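Local atomic coordinates of beta-N-acetylhexosaminidase (Streptomyces plicatus, PDB entry 1HP5), a protein that hydrolyses terminal, non-reducing N-acetylhexosamine residues in N-acetyl-beta-hexosaminides, as a family 20 glycoside hydrolase. Residues A[167-172]-A[218-223]; A[408-413]-A[450-455]. All blocks are in the same frame, centred on the assembly; numbering follows the deposited sequence.

How the contacts relate
Contacts 1 and 2 are partly buried joins between loops of the catalytic barrel, their centres 13 Å apart, and both reach the bound thiazoline NGT. Each pairs the loop that follows a barrel strand, 159-165 in contact 1 and the adjacent 440-447 in contact 2, with a second loop. Their chemistry differs: contact 1 is mainly polar, with two hydrogen bonds given by backbone N-H groups and a histidine ring over a valine, whereas contact 2 is mostly leucine packing around a single hydrogen bond. H169 bridges the two, its CE1 lying 3.3 Å from E450 O, and R168 and E450 meet the same sugar hydroxyl, O4.

Contact 1 of 2, residues A[167-172]-A[218-223]; sequences SRHFFG and TEVGGG. With NGT (3ar,5R,6S,7R,7ar-5-hydroxymethyl-2-methyl-5,6,7,7a-tetrahydro-3ah-pyrano[3,2-D]thiazole-6,7-diol), chain F.
V220 N donates to R168 O (2.8 Å, 164° at the hydrogen), while CB and CG2 of V220 pack round the same carbonyl oxygen. One residue on, the H169 ring lies across V220 and offers a face to its CB, 4.0 Å from the ring centroid in a CH-pi contact. At the ring edge H169 CD2 meets E219 OE2 at 3.3 Å, with ring and carboxylate planes 80° apart. The other carboxylate oxygen, E219 OE1, takes the N-H of F170 at 3.0 Å from above the carboxylate plane; an extended chain beyond CG carries it there. A water 2.8 Å from H169 NE2 donates only weakly to V220 O, whereas ND1 is held by the carbonyl of T449. The 167-172 loop leaves strand 159-165 of the (beta/alpha)8 barrel and enters helix 173-184 at G172. R168 leads inward: its chain bends at chi2 (37°), and NH1 and NH2 reach NGT O4 and O3, both at 2.8 Å. In the second shell D165 and D197 form salt bridges with this guanidinium and Q199 accepts from NE, fixing its rotation. V220 is the second residue of a type II turn from E219 to G222, closed by G222 N bonding E219 O.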
loop_
_atom_site.group_PDB
_atom_site.type_symbol
_atom_site.label_atom_id
_atom_site.label_comp_id
_atom_site.label_asym_id
_atom_site.label_seq_id
_atom_site.Cartn_x
_atom_site.Cartn_y
_atom_site.Cartn_z
ATOM N N SER A 167 8.213 -9.810 -7.717
ATOM C CA SER A 167 8.624 -11.151 -8.114
ATOM C C SER A 167 8.481 -11.385 -9.618
ATOM O O SER A 167 9.377 -11.949 -10.243
ATOM C CB SER A 167 7.811 -12.201 -7.356
ATOM O OG SER A 167 8.041 -12.106 -5.958
ATOM N N ARG A 168 7.359 -10.965 -10.197
ATOM C CA ARG A 168 7.127 -11.144 -11.633
ATOM C C ARG A 168 8.131 -10.295 -12.401
ATOM O O ARG A 168 8.797 -10.778 -13.316
ATOM C CB ARG A 168 5.685 -10.776 -11.978
ATOM C CG ARG A 168 4.703 -11.920 -11.706
ATOM C CD ARG A 168 5.064 -12.736 -10.452
ATOM N NE ARG A 168 4.165 -13.880 -10.316
ATOM C CZ ARG A 168 2.910 -13.795 -9.884
ATOM N NH1 ARG A 168 2.406 -12.621 -9.527
ATOM N NH2 ARG A 168 2.145 -14.875 -9.850
ATOM N N HIS A 169 8.225 -9.025 -12.028
ATOM C CA HIS A 169 9.221 -8.121 -12.596
ATOM C C HIS A 169 9.835 -7.444 -11.384
ATOM O O HIS A 169 9.118 -6.916 -10.527
ATOM C CB HIS A 169 8.608 -7.073 -13.528
ATOM C CG HIS A 169 8.401 -7.564 -14.927
ATOM N ND1 HIS A 169 7.176 -7.994 -15.392
ATOM C CD2 HIS A 169 9.267 -7.713 -15.956
ATOM C CE1 HIS A 169 7.297 -8.385 -16.648
ATOM N NE2 HIS A 169 8.557 -8.226 -17.015
ATOM N N PHE A 170 11.159 -7.481 -11.303
ATOM C CA PHE A 170 11.864 -6.886 -10.182
ATOM C C PHE A 170 11.965 -5.374 -10.299
ATOM O O PHE A 170 12.123 -4.826 -11.392
ATOM C CB PHE A 170 13.271 -7.476 -10.071
ATOM C CG PHE A 170 14.072 -6.928 -8.922
ATOM C CD1 PHE A 170 13.718 -7.220 -7.607
ATOM C CD2 PHE A 170 15.179 -6.117 -9.154
ATOM C CE1 PHE A 170 14.456 -6.713 -6.534
ATOM C CE2 PHE A 170 15.926 -5.602 -8.086
ATOM C CZ PHE A 170 15.565 -5.901 -6.778
ATOM N N PHE A 171 11.845 -4.705 -9.160
ATOM C CA PHE A 171 11.965 -3.259 -9.097
ATOM C C PHE A 171 12.963 -2.981 -7.981
ATOM O O PHE A 171 12.806 -3.470 -6.857
ATOM C CB PHE A 171 10.603 -2.607 -8.818
ATOM C CG PHE A 171 9.647 -2.704 -9.979
ATOM C CD1 PHE A 171 8.865 -3.841 -10.163
ATOM C CD2 PHE A 171 9.592 -1.694 -10.935
ATOM C CE1 PHE A 171 8.041 -3.978 -11.288
ATOM C CE2 PHE A 171 8.772 -1.817 -12.066
ATOM C CZ PHE A 171 7.994 -2.969 -12.239
ATOM N N GLY A 172 14.007 -2.227 -8.316
ATOM C CA GLY A 172 15.051 -1.912 -7.357
ATOM C C GLY A 172 14.608 -1.018 -6.219
ATOM O O GLY A 172 13.469 -0.562 -6.183
ATOM N N THR A 218 16.389 -14.229 -12.626
ATOM C CA THR A 218 15.592 -13.821 -13.776
ATOM C C THR A 218 14.216 -13.316 -13.343
ATOM O O THR A 218 13.988 -13.067 -12.155
ATOM C CB THR A 218 15.456 -14.985 -14.817
ATOM O OG1 THR A 218 14.922 -14.471 -16.045
ATOM C CG2 THR A 218 14.548 -16.093 -14.293
ATOM N N GLU A 219 13.315 -13.149 -14.306
ATOM C CA GLU A 219 11.959 -12.660 -14.050
ATOM C C GLU A 219 11.083 -12.981 -15.255
ATOM O O GLU A 219 11.532 -13.641 -16.195
ATOM C CB GLU A 219 11.977 -11.142 -13.841
ATOM C CG GLU A 219 12.629 -10.379 -14.994
ATOM C CD GLU A 219 12.613 -8.866 -14.807
ATOM O OE1 GLU A 219 12.706 -8.399 -13.652
ATOM O OE2 GLU A 219 12.528 -8.143 -15.822
ATOM N N VAL A 220 9.836 -12.518 -15.227
ATOM C CA VAL A 220 8.926 -12.738 -16.346
ATOM C C VAL A 220 9.612 -12.234 -17.613
ATOM O O VAL A 220 10.211 -11.157 -17.605
ATOM C CB VAL A 220 7.600 -11.950 -16.169
ATOM C CG1 VAL A 220 6.842 -11.889 -17.503
ATOM C CG2 VAL A 220 6.735 -12.613 -15.110
ATOM N N GLY A 221 9.531 -13.011 -18.691
ATOM C CA GLY A 221 10.150 -12.603 -19.942
ATOM C C GLY A 221 11.627 -12.952 -20.041
ATOM O O GLY A 221 12.255 -12.763 -21.086
ATOM N N GLY A 222 12.189 -13.460 -18.951
ATOM C CA GLY A 222 13.588 -13.832 -18.965
ATOM C C GLY A 222 14.509 -12.638 -18.842
ATOM O O GLY A 222 14.062 -11.505 -18.623
ATOM N N GLY A 223 15.804 -12.885 -18.993
ATOM C CA GLY A 223 16.760 -11.805 -18.873
ATOM C C GLY A 223 17.089 -11.583 -17.407
ATOM O O GLY A 223 16.718 -12.395 -16.554
HETATM C C1 NGT F . -3.949 -13.822 -8.491
HETATM C C2 NGT F . -2.675 -14.643 -8.134
HETATM C C3 NGT F . -1.365 -13.869 -8.509
HETATM C C4 NGT F . -1.462 -13.156 -9.868
HETATM C C5 NGT F . -2.713 -12.252 -9.908
HETATM C C6 NGT F . -2.907 -11.522 -11.235
HETATM C C7 NGT F . -3.358 -14.040 -6.039
HETATM C C8 NGT F . -3.521 -14.011 -4.537
HETATM N N2 NGT F . -2.695 -14.889 -6.698
HETATM S S1 NGT F . -4.189 -12.788 -6.964
HETATM O O3 NGT F . -0.261 -14.761 -8.495
HETATM O O4 NGT F . -0.293 -12.381 -10.069
HETATM O O5 NGT F . -3.929 -13.058 -9.660
HETATM O O6 NGT F . -3.977 -10.580 -11.145
HETATM O O HOH W 1 8.907 -8.840 -19.695
#

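Contact 2 of 2, residues A[408-413]-A[450-455]; sequences TPLGLS and ETLSDP. With NGT (3ar,5R,6S,7R,7ar-5-hydroxymethyl-2-methyl-5,6,7,7a-tetrahydro-3ah-pyrano[3,2-D]thiazole-6,7-diol), chain F.
L410 points at the 450-455 loop and divides its two methyls: CD1 packs on L452 CD2 at 3.6 Å, and CD2 sits 3.7 Å from T451 O. Beyond this pair, L452 also rests on Q457, L458 and M461 of helix 455-462. At G411 the backbone N-H donates to T451 OG1 (2.9 Å), bent to 145° at the hydrogen. The threonine torsion places that hydroxyl between its own N and carbonyl carbon (chi1 72°) and turns CG2 toward L412. An alanine in place of T451 lacks both OG1 and CG2, which would probably leave the G411 N-H without this partner and open a gap beside L412 CD2. L412 spans protein and ligand, with CD2 3.9 Å from T451 CG2 and CD1 3.5 Å from C6 of NGT, so one branch lies against the sugar's hydroxymethyl arm. Across from L412, E450, whose chain bends at chi2 (93°), accepts the ligand's O4 hydroxyl on OE2 at 2.6 Å. D401 and W414 also hydrogen-bond NGT. Apolar contact at C6 beside a carboxylate gripping O4 is consistent with the pocket for the terminal sugar at the C-terminal mouth of the family 20 TIM barrel, lined by loops that follow the strands.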
loop_
_atom_site.group_PDB
_atom_site.type_symbol
_atom_site.label_atom_id
_atom_site.label_comp_id
_atom_site.label_asym_id
_atom_site.label_seq_id
_atom_site.Cartn_x
_atom_site.Cartn_y
_atom_site.Cartn_z
ATOM N N THR A 408 -7.303 -1.523 -22.726
ATOM C CA THR A 408 -6.121 -1.190 -21.930
ATOM C C THR A 408 -4.933 -2.000 -22.450
ATOM O O THR A 408 -5.006 -3.221 -22.559
ATOM C CB THR A 408 -6.339 -1.510 -20.446
ATOM O OG1 THR A 408 -7.520 -0.842 -19.988
ATOM C CG2 THR A 408 -5.138 -1.046 -19.616
ATOM N N PRO A 409 -3.821 -1.323 -22.778
ATOM C CA PRO A 409 -2.602 -1.956 -23.297
ATOM C C PRO A 409 -1.822 -2.859 -22.337
ATOM O O PRO A 409 -1.141 -3.784 -22.775
ATOM C CB PRO A 409 -1.778 -0.763 -23.781
ATOM C CG PRO A 409 -2.170 0.312 -22.825
ATOM C CD PRO A 409 -3.670 0.142 -22.734
ATOM N N LEU A 410 -1.913 -2.599 -21.038
ATOM C CA LEU A 410 -1.211 -3.423 -20.057
ATOM C C LEU A 410 -2.240 -4.099 -19.147
ATOM O O LEU A 410 -3.441 -3.937 -19.341
ATOM C CB LEU A 410 -0.272 -2.548 -19.220
ATOM C CG LEU A 410 0.800 -1.753 -19.976
ATOM C CD1 LEU A 410 1.517 -0.796 -19.022
ATOM C CD2 LEU A 410 1.787 -2.712 -20.615
ATOM N N GLY A 411 -1.768 -4.859 -18.163
ATOM C CA GLY A 411 -2.677 -5.501 -17.231
ATOM C C GLY A 411 -3.334 -6.791 -17.672
ATOM O O GLY A 411 -3.144 -7.256 -18.798
ATOM N N LEU A 412 -4.118 -7.370 -16.768
ATOM C CA LEU A 412 -4.813 -8.620 -17.026
ATOM C C LEU A 412 -6.309 -8.377 -17.078
ATOM O O LEU A 412 -6.774 -7.259 -16.837
ATOM C CB LEU A 412 -4.481 -9.639 -15.932
ATOM C CG LEU A 412 -2.991 -9.976 -15.813
ATOM C CD1 LEU A 412 -2.776 -11.011 -14.705
ATOM C CD2 LEU A 412 -2.483 -10.504 -17.150
ATOM N N SER A 413 -7.066 -9.423 -17.387
ATOM C CA SER A 413 -8.512 -9.285 -17.484
ATOM C C SER A 413 -9.250 -10.525 -17.011
ATOM O O SER A 413 -10.436 -10.685 -17.286
ATOM C CB SER A 413 -8.906 -8.992 -18.931
ATOM O OG SER A 413 -8.511 -10.056 -19.785
ATOM N N GLU A 450 2.920 -9.083 -13.737
ATOM C CA GLU A 450 3.157 -9.987 -14.861
ATOM C C GLU A 450 3.411 -9.179 -16.129
ATOM O O GLU A 450 4.255 -9.547 -16.941
ATOM C CB GLU A 450 1.946 -10.901 -15.126
ATOM C CG GLU A 450 1.880 -12.144 -14.257
ATOM C CD GLU A 450 1.050 -11.949 -13.006
ATOM O OE1 GLU A 450 0.924 -10.793 -12.542
ATOM O OE2 GLU A 450 0.533 -12.960 -12.484
ATOM N N THR A 451 2.687 -8.069 -16.275
ATOM C CA THR A 451 2.777 -7.234 -17.472
ATOM C C THR A 451 3.432 -5.867 -17.308
ATOM O O THR A 451 3.460 -5.076 -18.254
ATOM C CB THR A 451 1.371 -6.979 -18.053
ATOM O OG1 THR A 451 0.662 -6.069 -17.200
ATOM C CG2 THR A 451 0.591 -8.274 -18.145
ATOM N N LEU A 452 3.953 -5.581 -16.120
ATOM C CA LEU A 452 4.563 -4.283 -15.860
ATOM C C LEU A 452 6.048 -4.417 -15.530
ATOM O O LEU A 452 6.432 -5.158 -14.621
ATOM C CB LEU A 452 3.815 -3.609 -14.710
ATOM C CG LEU A 452 2.289 -3.679 -14.865
ATOM C CD1 LEU A 452 1.615 -3.198 -13.586
ATOM C CD2 LEU A 452 1.852 -2.839 -16.063
ATOM N N SER A 453 6.885 -3.695 -16.263
ATOM C CA SER A 453 8.319 -3.784 -16.035
ATOM C C SER A 453 9.025 -2.473 -15.707
ATOM O O SER A 453 10.216 -2.482 -15.406
ATOM C CB SER A 453 8.995 -4.443 -17.243
ATOM O OG SER A 453 8.717 -3.723 -18.430
ATOM N N ASP A 454 8.320 -1.346 -15.766
ATOM C CA ASP A 454 8.965 -0.082 -15.425
ATOM C C ASP A 454 8.056 0.828 -14.597
ATOM O O ASP A 454 6.830 0.705 -14.633
ATOM C CB ASP A 454 9.469 0.633 -16.689
ATOM C CG ASP A 454 8.356 1.201 -17.526
ATOM O OD1 ASP A 454 7.627 2.086 -17.030
ATOM O OD2 ASP A 454 8.215 0.767 -18.689
ATOM N N PRO A 455 8.654 1.748 -13.822
ATOM C CA PRO A 455 7.928 2.688 -12.959
ATOM C C PRO A 455 6.777 3.447 -13.609
ATOM O O PRO A 455 5.757 3.697 -12.961
ATOM C CB PRO A 455 9.028 3.617 -12.461
ATOM C CG PRO A 455 10.216 2.703 -12.395
ATOM C CD PRO A 455 10.109 1.955 -13.704
HETATM C C1 NGT F . -3.949 -13.822 -8.491
HETATM C C2 NGT F . -2.675 -14.643 -8.134
HETATM C C3 NGT F . -1.365 -13.869 -8.509
HETATM C C4 NGT F . -1.462 -13.156 -9.868
HETATM C C5 NGT F . -2.713 -12.252 -9.908
HETATM C C6 NGT F . -2.907 -11.522 -11.235
HETATM C C7 NGT F . -3.358 -14.040 -6.039
HETATM C C8 NGT F . -3.521 -14.011 -4.537
HETATM N N2 NGT F . -2.695 -14.889 -6.698
HETATM S S1 NGT F . -4.189 -12.788 -6.964
HETATM O O3 NGT F . -0.261 -14.761 -8.495
HETATM O O4 NGT F . -0.293 -12.381 -10.069
HETATM O O5 NGT F . -3.929 -13.058 -9.660
HETATM O O6 NGT F . -3.977 -10.580 -11.145
#